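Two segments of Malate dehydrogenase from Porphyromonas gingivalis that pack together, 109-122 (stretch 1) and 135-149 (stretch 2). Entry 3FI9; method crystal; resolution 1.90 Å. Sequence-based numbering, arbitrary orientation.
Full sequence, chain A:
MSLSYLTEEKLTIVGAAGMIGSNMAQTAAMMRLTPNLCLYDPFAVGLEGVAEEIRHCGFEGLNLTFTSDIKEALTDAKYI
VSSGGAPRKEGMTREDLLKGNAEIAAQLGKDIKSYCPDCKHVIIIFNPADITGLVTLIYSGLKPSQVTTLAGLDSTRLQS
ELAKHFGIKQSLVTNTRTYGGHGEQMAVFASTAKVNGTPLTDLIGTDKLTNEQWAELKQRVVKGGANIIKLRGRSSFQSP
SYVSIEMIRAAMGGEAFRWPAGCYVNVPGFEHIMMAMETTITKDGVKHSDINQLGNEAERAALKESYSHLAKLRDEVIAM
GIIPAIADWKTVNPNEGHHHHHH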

ATOM      1  N   GLY A 109     -23.659   3.205 -12.798  1.00 18.90           N
ATOM      2  CA  GLY A 109     -24.977   3.376 -12.196  1.00 19.66           C
ATOM      3  C   GLY A 109     -26.005   2.313 -12.633  1.00 19.43           C
ATOM      4  O   GLY A 109     -26.691   1.713 -11.804  1.00 20.26           O
ATOM      5  N   LYS A 110     -26.163   2.106 -13.926  1.00 19.76           N
ATOM      6  CA  LYS A 110     -27.140   1.118 -14.427  1.00 20.62           C
ATOM      7  C   LYS A 110     -26.866  -0.285 -13.826  1.00 20.26           C
ATOM      8  O   LYS A 110     -27.778  -1.043 -13.452  1.00 19.49           O
ATOM      9  CB  LYS A 110     -27.039   1.042 -15.950  1.00 21.90           C
ATOM     10  CG  LYS A 110     -27.440   2.309 -16.723  1.00 23.35           C
ATOM     11  CD  LYS A 110     -27.001   2.136 -18.185  1.00 24.52           C
ATOM     12  CE  LYS A 110     -27.285   3.372 -19.030  1.00 28.11           C
ATOM     13  NZ  LYS A 110     -27.199   3.104 -20.501  1.00 28.61           N
ATOM     14  N   ASP A 111     -25.580  -0.610 -13.721  1.00 20.93           N
ATOM     15  CA  ASP A 111     -25.127  -1.916 -13.185  1.00 20.89           C
ATOM     16  C   ASP A 111     -25.435  -2.054 -11.710  1.00 21.11           C
ATOM     17  O   ASP A 111     -25.829  -3.133 -11.229  1.00 20.98           O
ATOM     18  CB  ASP A 111     -23.614  -2.052 -13.353  1.00 21.32           C
ATOM     19  CG  ASP A 111     -23.184  -2.289 -14.786  1.00 23.84           C
ATOM     20  OD1 ASP A 111     -24.013  -2.645 -15.641  1.00 28.55           O
ATOM     21  OD2 ASP A 111     -21.990  -2.087 -15.069  1.00 29.15           O
ATOM     22  N   ILE A 112     -25.238  -0.969 -10.976  1.00 20.50           N
ATOM     23  CA  ILE A 112     -25.565  -0.964  -9.560  1.00 21.12           C
ATOM     24  C   ILE A 112     -27.064  -1.175  -9.468  1.00 21.65           C
ATOM     25  O   ILE A 112     -27.546  -1.848  -8.552  1.00 20.70           O
ATOM     26  CB  ILE A 112     -25.155   0.363  -8.855  1.00 21.57           C
ATOM     27  CG1 ILE A 112     -23.627   0.427  -8.606  1.00 20.91           C
ATOM     28  CG2 ILE A 112     -25.927   0.552  -7.575  1.00 20.64           C
ATOM     29  CD1 ILE A 112     -23.110   1.819  -8.208  1.00 20.88           C
ATOM     30  N   LYS A 113     -27.810  -0.609 -10.419  1.00 21.57           N
ATOM     31  CA  LYS A 113     -29.263  -0.635 -10.309  1.00 22.94           C
ATOM     32  C   LYS A 113     -29.798  -2.037 -10.565  1.00 23.09           C
ATOM     33  O   LYS A 113     -30.731  -2.494  -9.898  1.00 22.74           O
ATOM     34  CB  LYS A 113     -29.937   0.428 -11.214  1.00 22.65           C
ATOM     35  CG  LYS A 113     -31.480   0.490 -11.042  1.00 25.44           C
ATOM     36  CD  LYS A 113     -32.133   1.540 -11.979  1.00 26.42           C
ATOM     37  CE  LYS A 113     -32.197   2.907 -11.345  1.00 28.63           C
ATOM     38  NZ  LYS A 113     -32.986   3.903 -12.178  1.00 28.73           N
ATOM     39  N   SER A 114     -29.154  -2.720 -11.499  1.00 24.71           N
ATOM     40  CA  SER A 114     -29.516  -4.077 -11.886  1.00 25.64           C
ATOM     41  C   SER A 114     -29.082  -5.101 -10.859  1.00 25.68           C
ATOM     42  O   SER A 114     -29.839  -6.012 -10.545  1.00 25.72           O
ATOM     43  CB  SER A 114     -28.874  -4.455 -13.209  1.00 24.74           C
ATOM     44  OG  SER A 114     -29.286  -3.586 -14.241  1.00 28.56           O
ATOM     45  N   TYR A 115     -27.864  -4.948 -10.344  1.00 24.77           N
ATOM     46  CA  TYR A 115     -27.232  -6.016  -9.559  1.00 25.68           C
ATOM     47  C   TYR A 115     -27.126  -5.774  -8.045  1.00 25.13           C
ATOM     48  O   TYR A 115     -27.031  -6.723  -7.266  1.00 25.49           O
ATOM     49  CB  TYR A 115     -25.835  -6.297 -10.160  1.00 25.53           C
ATOM     50  CG  TYR A 115     -25.856  -6.651 -11.625  1.00 26.94           C
ATOM     51  CD1 TYR A 115     -26.731  -7.619 -12.123  1.00 28.86           C
ATOM     52  CD2 TYR A 115     -25.005  -6.004 -12.530  1.00 26.98           C
ATOM     53  CE1 TYR A 115     -26.748  -7.945 -13.504  1.00 30.08           C
ATOM     54  CE2 TYR A 115     -24.997  -6.319 -13.888  1.00 28.78           C
ATOM     55  CZ  TYR A 115     -25.880  -7.291 -14.370  1.00 32.82           C
ATOM     56  OH  TYR A 115     -25.872  -7.593 -15.719  1.00 33.58           O
ATOM     57  N   CYS A 116     -27.150  -4.515  -7.608  1.00 23.61           N
ATOM     58  CA  CYS A 116     -27.075  -4.250  -6.179  1.00 23.97           C
ATOM     59  C   CYS A 116     -27.787  -2.941  -5.753  1.00 24.23           C
ATOM     60  O   CYS A 116     -27.209  -2.071  -5.089  1.00 24.33           O
ATOM     61  CB  CYS A 116     -25.621  -4.344  -5.672  1.00 23.27           C
ATOM     62  SG  CYS A 116     -24.452  -3.276  -6.565  1.00 23.14           S
ATOM     63  N   PRO A 117     -29.073  -2.810  -6.134  1.00 24.30           N
ATOM     64  CA  PRO A 117     -29.839  -1.606  -5.827  1.00 24.36           C
ATOM     65  C   PRO A 117     -29.874  -1.366  -4.334  1.00 24.77           C
ATOM     66  O   PRO A 117     -30.099  -0.220  -3.913  1.00 26.57           O
ATOM     67  CB  PRO A 117     -31.254  -1.946  -6.343  1.00 24.50           C
ATOM     68  CG  PRO A 117     -31.307  -3.448  -6.340  1.00 24.68           C
ATOM     69  CD  PRO A 117     -29.904  -3.858  -6.760  1.00 23.95           C
ATOM     70  N   ASP A 118     -29.623  -2.411  -3.533  1.00 24.75           N
ATOM     71  CA  ASP A 118     -29.511  -2.287  -2.054  1.00 25.04           C
ATOM     72  C   ASP A 118     -28.110  -1.940  -1.506  1.00 24.61           C
ATOM     73  O   ASP A 118     -27.889  -1.971  -0.285  1.00 23.93           O
ATOM     74  CB  ASP A 118     -29.967  -3.585  -1.361  1.00 26.10           C
ATOM     75  CG  ASP A 118     -29.192  -4.818  -1.871  1.00 29.68           C
ATOM     76  OD1 ASP A 118     -28.698  -4.787  -3.024  1.00 30.74           O
ATOM     77  OD2 ASP A 118     -29.097  -5.837  -1.144  1.00 32.04           O
ATOM     78  N   CYS A 119     -27.180  -1.600  -2.396  1.00 23.93           N
ATOM     79  CA  CYS A 119     -25.840  -1.101  -2.014  1.00 24.22           C
ATOM     80  C   CYS A 119     -25.971  -0.008  -0.965  1.00 23.21           C
ATOM     81  O   CYS A 119     -26.904   0.788  -1.036  1.00 24.47           O
ATOM     82  CB  CYS A 119     -25.143  -0.514  -3.270  1.00 24.93           C
ATOM     83  SG  CYS A 119     -23.296  -0.435  -3.156  1.00 33.33           S
ATOM     84  N   LYS A 120     -25.051   0.060  -0.003  1.00 20.27           N
ATOM     85  CA  LYS A 120     -25.126   1.066   1.045  1.00 20.67           C
ATOM     86  C   LYS A 120     -24.379   2.364   0.638  1.00 20.44           C
ATOM     87  O   LYS A 120     -24.847   3.457   0.886  1.00 21.26           O
ATOM     88  CB  LYS A 120     -24.565   0.518   2.367  1.00 20.88           C
ATOM     89  CG  LYS A 120     -25.514  -0.516   3.095  1.00 24.58           C
ATOM     90  CD  LYS A 120     -24.749  -1.286   4.165  1.00 28.15           C
ATOM     91  CE  LYS A 120     -25.446  -1.310   5.499  1.00 34.92           C
ATOM     92  NZ  LYS A 120     -26.287  -2.506   5.655  1.00 34.91           N
ATOM     93  N   HIS A 121     -23.195   2.223   0.068  1.00 17.55           N
ATOM     94  CA  HIS A 121     -22.399   3.405  -0.313  1.00 16.99           C
ATOM     95  C   HIS A 121     -21.501   3.182  -1.496  1.00 15.70           C
ATOM     96  O   HIS A 121     -20.927   2.111  -1.655  1.00 15.12           O
ATOM     97  CB  HIS A 121     -21.524   3.874   0.873  1.00 15.80           C
ATOM     98  CG  HIS A 121     -21.137   5.314   0.779  1.00 17.45           C
ATOM     99  ND1 HIS A 121     -21.956   6.320   1.243  1.00 14.16           N
ATOM    100  CD2 HIS A 121     -20.045   5.925   0.238  1.00 19.19           C
ATOM    101  CE1 HIS A 121     -21.392   7.491   0.990  1.00 18.59           C
ATOM    102  NE2 HIS A 121     -20.242   7.281   0.364  1.00 17.29           N
ATOM    103  N   VAL A 122     -21.306   4.228  -2.303  1.00 15.22           N
ATOM    104  CA  VAL A 122     -20.514   4.095  -3.488  1.00 15.91           C
ATOM    105  C   VAL A 122     -19.629   5.330  -3.563  1.00 15.48           C
ATOM    106  O   VAL A 122     -20.117   6.435  -3.347  1.00 14.56           O
ATOM    107  CB  VAL A 122     -21.403   4.106  -4.778  1.00 16.54           C
ATOM    108  CG1 VAL A 122     -20.510   4.019  -6.009  1.00 16.70           C
ATOM    109  CG2 VAL A 122     -22.383   2.960  -4.729  1.00 16.60           C
ATOM    110  N   VAL A 135     -23.365  11.599 -12.324  1.00 17.29           N
ATOM    111  CA  VAL A 135     -23.964  10.665 -13.279  1.00 17.15           C
ATOM    112  C   VAL A 135     -24.164   9.321 -12.610  1.00 17.44           C
ATOM    113  O   VAL A 135     -25.223   8.689 -12.741  1.00 16.96           O
ATOM    114  CB  VAL A 135     -23.047  10.464 -14.491  1.00 17.06           C
ATOM    115  CG1 VAL A 135     -23.509   9.261 -15.316  1.00 15.53           C
ATOM    116  CG2 VAL A 135     -22.995  11.744 -15.362  1.00 16.44           C
ATOM    117  N   THR A 136     -23.156   8.858 -11.877  1.00 17.91           N
ATOM    118  CA  THR A 136     -23.373   7.595 -11.162  1.00 18.27           C
ATOM    119  C   THR A 136     -24.551   7.649 -10.217  1.00 19.27           C
ATOM    120  O   THR A 136     -25.352   6.708 -10.183  1.00 20.07           O
ATOM    121  CB  THR A 136     -22.105   7.101 -10.414  1.00 19.03           C
ATOM    122  OG1 THR A 136     -21.102   6.780 -11.357  1.00 18.05           O
ATOM    123  CG2 THR A 136     -22.401   5.836  -9.615  1.00 18.36           C
ATOM    124  N   LEU A 137     -24.640   8.703  -9.384  1.00 18.27           N
ATOM    125  CA  LEU A 137     -25.772   8.877  -8.484  1.00 18.67           C
ATOM    126  C   LEU A 137     -27.114   8.786  -9.227  1.00 19.14           C
ATOM    127  O   LEU A 137     -28.026   8.052  -8.828  1.00 18.41           O
ATOM    128  CB  LEU A 137     -25.670  10.248  -7.769  1.00 19.09           C
ATOM    129  CG  LEU A 137     -26.762  10.617  -6.778  1.00 18.75           C
ATOM    130  CD1 LEU A 137     -27.048   9.477  -5.780  1.00 16.83           C
ATOM    131  CD2 LEU A 137     -26.522  11.997  -6.081  1.00 18.34           C
ATOM    132  N   ILE A 138     -27.227   9.543 -10.311  1.00 18.11           N
ATOM    133  CA  ILE A 138     -28.475   9.614 -11.064  1.00 19.66           C
ATOM    134  C   ILE A 138     -28.906   8.255 -11.652  1.00 20.08           C
ATOM    135  O   ILE A 138     -30.034   7.783 -11.397  1.00 21.52           O
ATOM    136  CB  ILE A 138     -28.373  10.666 -12.158  1.00 19.77           C
ATOM    137  CG1 ILE A 138     -28.313  12.054 -11.508  1.00 20.19           C
ATOM    138  CG2 ILE A 138     -29.574  10.547 -13.092  1.00 21.64           C
ATOM    139  CD1 ILE A 138     -27.943  13.152 -12.505  1.00 21.88           C
ATOM    140  N   TYR A 139     -27.986   7.585 -12.336  1.00 19.34           N
ATOM    141  CA  TYR A 139     -28.290   6.275 -12.906  1.00 19.24           C
ATOM    142  C   TYR A 139     -28.397   5.113 -11.894  1.00 20.45           C
ATOM    143  O   TYR A 139     -29.027   4.082 -12.187  1.00 19.87           O
ATOM    144  CB  TYR A 139     -27.278   5.932 -13.954  1.00 18.89           C
ATOM    145  CG  TYR A 139     -27.526   6.612 -15.281  1.00 21.90           C
ATOM    146  CD1 TYR A 139     -26.977   7.862 -15.554  1.00 21.40           C
ATOM    147  CD2 TYR A 139     -28.290   6.001 -16.261  1.00 20.76           C
ATOM    148  CE1 TYR A 139     -27.178   8.493 -16.771  1.00 22.45           C
ATOM    149  CE2 TYR A 139     -28.516   6.630 -17.484  1.00 21.72           C
ATOM    150  CZ  TYR A 139     -27.959   7.880 -17.735  1.00 24.02           C
ATOM    151  OH  TYR A 139     -28.145   8.537 -18.958  1.00 24.37           O
ATOM    152  N   SER A 140     -27.791   5.264 -10.717  1.00 18.92           N
ATOM    153  CA  SER A 140     -27.737   4.160  -9.758  1.00 19.30           C
ATOM    154  C   SER A 140     -29.069   3.988  -9.029  1.00 19.85           C
ATOM    155  O   SER A 140     -29.330   2.933  -8.444  1.00 20.37           O
ATOM    156  CB  SER A 140     -26.670   4.444  -8.694  1.00 18.70           C
ATOM    157  OG  SER A 140     -27.120   5.464  -7.773  1.00 16.42           O
ATOM    158  N   GLY A 141     -29.871   5.050  -8.989  1.00 20.94           N
ATOM    159  CA  GLY A 141     -31.132   5.043  -8.219  1.00 21.12           C
ATOM    160  C   GLY A 141     -30.950   5.209  -6.722  1.00 21.77           C
ATOM    161  O   GLY A 141     -31.932   5.126  -5.965  1.00 21.82           O
ATOM    162  N   LEU A 142     -29.707   5.435  -6.270  1.00 20.08           N
ATOM    163  CA  LEU A 142     -29.448   5.518  -4.834  1.00 20.01           C
ATOM    164  C   LEU A 142     -29.851   6.904  -4.314  1.00 20.57           C
ATOM    165  O   LEU A 142     -30.070   7.804  -5.115  1.00 21.44           O
ATOM    166  CB  LEU A 142     -27.974   5.192  -4.489  1.00 18.66           C
ATOM    167  CG  LEU A 142     -27.430   3.796  -4.933  1.00 20.17           C
ATOM    168  CD1 LEU A 142     -25.945   3.684  -4.707  1.00 16.44           C
ATOM    169  CD2 LEU A 142     -28.149   2.612  -4.230  1.00 22.31           C
ATOM    170  N   LYS A 143     -29.994   7.047  -2.989  1.00 21.47           N
ATOM    171  CA  LYS A 143     -30.158   8.360  -2.339  1.00 22.23           C
ATOM    172  C   LYS A 143     -28.873   9.221  -2.402  1.00 22.28           C
ATOM    173  O   LYS A 143     -27.760   8.689  -2.528  1.00 22.01           O
ATOM    174  CB  LYS A 143     -30.529   8.148  -0.878  1.00 22.76           C
ATOM    175  CG  LYS A 143     -31.918   7.474  -0.728  1.00 27.72           C
ATOM    176  CD  LYS A 143     -32.281   7.299   0.727  1.00 31.81           C
ATOM    177  CE  LYS A 143     -31.194   6.554   1.459  1.00 35.29           C
ATOM    178  NZ  LYS A 143     -30.867   5.265   0.779  1.00 38.40           N
ATOM    179  N   PRO A 144     -29.016  10.555  -2.311  1.00 22.43           N
ATOM    180  CA  PRO A 144     -27.800  11.405  -2.325  1.00 21.93           C
ATOM    181  C   PRO A 144     -26.815  11.076  -1.202  1.00 21.40           C
ATOM    182  O   PRO A 144     -25.602  11.214  -1.388  1.00 20.78           O
ATOM    183  CB  PRO A 144     -28.366  12.816  -2.146  1.00 21.26           C
ATOM    184  CG  PRO A 144     -29.684  12.761  -2.850  1.00 23.28           C
ATOM    185  CD  PRO A 144     -30.235  11.341  -2.594  1.00 22.33           C
ATOM    186  N   SER A 145     -27.320  10.636  -0.042  1.00 19.97           N
ATOM    187  CA  SER A 145     -26.437  10.288   1.042  1.00 19.50           C
ATOM    188  C   SER A 145     -25.557   9.046   0.772  1.00 18.85           C
ATOM    189  O   SER A 145     -24.648   8.741   1.541  1.00 18.90           O
ATOM    190  CB  SER A 145     -27.269  10.009   2.280  1.00 21.71           C
ATOM    191  OG  SER A 145     -28.016   8.832   2.008  1.00 23.72           O
ATOM    192  N   GLN A 146     -25.796   8.351  -0.331  1.00 18.47           N
ATOM    193  CA  GLN A 146     -25.112   7.091  -0.561  1.00 17.87           C
ATOM    194  C   GLN A 146     -23.956   7.179  -1.540  1.00 17.17           C
ATOM    195  O   GLN A 146     -23.327   6.168  -1.831  1.00 18.78           O
ATOM    196  CB  GLN A 146     -26.132   6.056  -1.060  1.00 18.75           C
ATOM    197  CG  GLN A 146     -27.296   5.770  -0.035  1.00 16.94           C
ATOM    198  CD  GLN A 146     -28.224   4.718  -0.564  1.00 16.74           C
ATOM    199  OE1 GLN A 146     -29.186   5.039  -1.252  1.00 19.97           O
ATOM    200  NE2 GLN A 146     -27.905   3.434  -0.311  1.00 16.95           N
ATOM    201  N   VAL A 147     -23.716   8.347  -2.129  1.00 16.99           N
ATOM    202  CA  VAL A 147     -22.636   8.470  -3.125  1.00 16.90           C
ATOM    203  C   VAL A 147     -21.718   9.634  -2.813  1.00 17.12           C
ATOM    204  O   VAL A 147     -22.207  10.730  -2.596  1.00 18.92           O
ATOM    205  CB  VAL A 147     -23.186   8.647  -4.569  1.00 16.20           C
ATOM    206  CG1 VAL A 147     -22.031   8.742  -5.627  1.00 19.19           C
ATOM    207  CG2 VAL A 147     -24.122   7.484  -4.914  1.00 17.04           C
ATOM    208  N   THR A 148     -20.400   9.393  -2.786  1.00 17.06           N
ATOM    209  CA  THR A 148     -19.398  10.460  -2.602  1.00 17.18           C
ATOM    210  C   THR A 148     -18.298  10.332  -3.652  1.00 16.71           C
ATOM    211  O   THR A 148     -18.179   9.305  -4.331  1.00 16.10           O
ATOM    212  CB  THR A 148     -18.711  10.392  -1.226  1.00 16.85           C
ATOM    213  OG1 THR A 148     -18.322   9.033  -0.950  1.00 17.70           O
ATOM    214  CG2 THR A 148     -19.677  10.857  -0.128  1.00 19.67           C
ATOM    215  N   THR A 149     -17.499  11.391  -3.805  1.00 15.56           N
ATOM    216  CA  THR A 149     -16.311  11.321  -4.619  1.00 14.82           C
ATOM    217  C   THR A 149     -15.089  11.707  -3.784  1.00 14.75           C
ATOM    218  O   THR A 149     -15.206  12.440  -2.825  1.00 13.85           O
ATOM    219  CB  THR A 149     -16.386  12.296  -5.848  1.00 15.93           C
ATOM    220  OG1 THR A 149     -16.518  13.648  -5.386  1.00 18.28           O
ATOM    221  CG2 THR A 149     -17.659  11.993  -6.704  1.00 17.89           C
TER
HETATM  222  O   HOH W   1     -30.574   4.065 -14.456  1.00 22.92           O
HETATM  223  O   HOH W   2     -32.258   5.947 -11.097  1.00 30.66           O
HETATM  224  O   HOH W   3     -29.555   1.216  -1.184  1.00 25.44           O

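The two stretches meet helix against helix at one end and strand beside strand at the other, burying 761 Å² in all. The helix axes of 109-115 and 135-140 approach to 7.5 Å and cross at -32°, and the close fit depends on Gly109. Its CA lies 3.8 Å from Ser140 CA, and a CB built there in ideal geometry would stand 2.5 Å from Tyr139 CB, a clash. The bare backbone is thus the hollow into which the end of the second helix settles, with Ser140 CA directing a CA-H...O contact at Gly109 O (3.4 Å, 163° at H).

Leu142 is a bump that fills a hollow lined by Val122, Ile112, Cys119 and Pro117 O. Just past the second helix, its side chain points toward stretch 1, chi1 m and chi2 t: CD1 lies 3.6 Å from Val122 CG2 and 4.2 Å from Ile112 CG2, and CD2 lies 3.5 Å from Pro117 O and 4.4 Å from Cys119 CB. Ser140 OG helps fix the approach by accepting from Leu142 N at 3.0 Å.

At the strand end, Val122 and Val147 form a parallel bridge. Val122 N donates to Gln146 O (2.8 Å), and Thr148 N donates to Val122 O (3.0 Å). The side chains of Val122 and Val147 share one sheet face, with Val122 CB 4.3 Å from Val147 CG2. His121 starts away from stretch 2, yet its ring end returns: NE2 hydrogen-bonds Thr148 OG1 at 2.9 Å, and Gln146 O lies over one ring face. Gln146, long enough to span the gap, donates from NE2 to Lys120 O (3.3 Å) while its OE1 accepts from Lys143 N (2.8 Å).

At the exposed margin, Lys113 arches over the helix end, its CE 3.5 Å from Tyr139 O, and water 2 links Lys113 NZ (2.4 Å) to Ile138 O (2.9 Å).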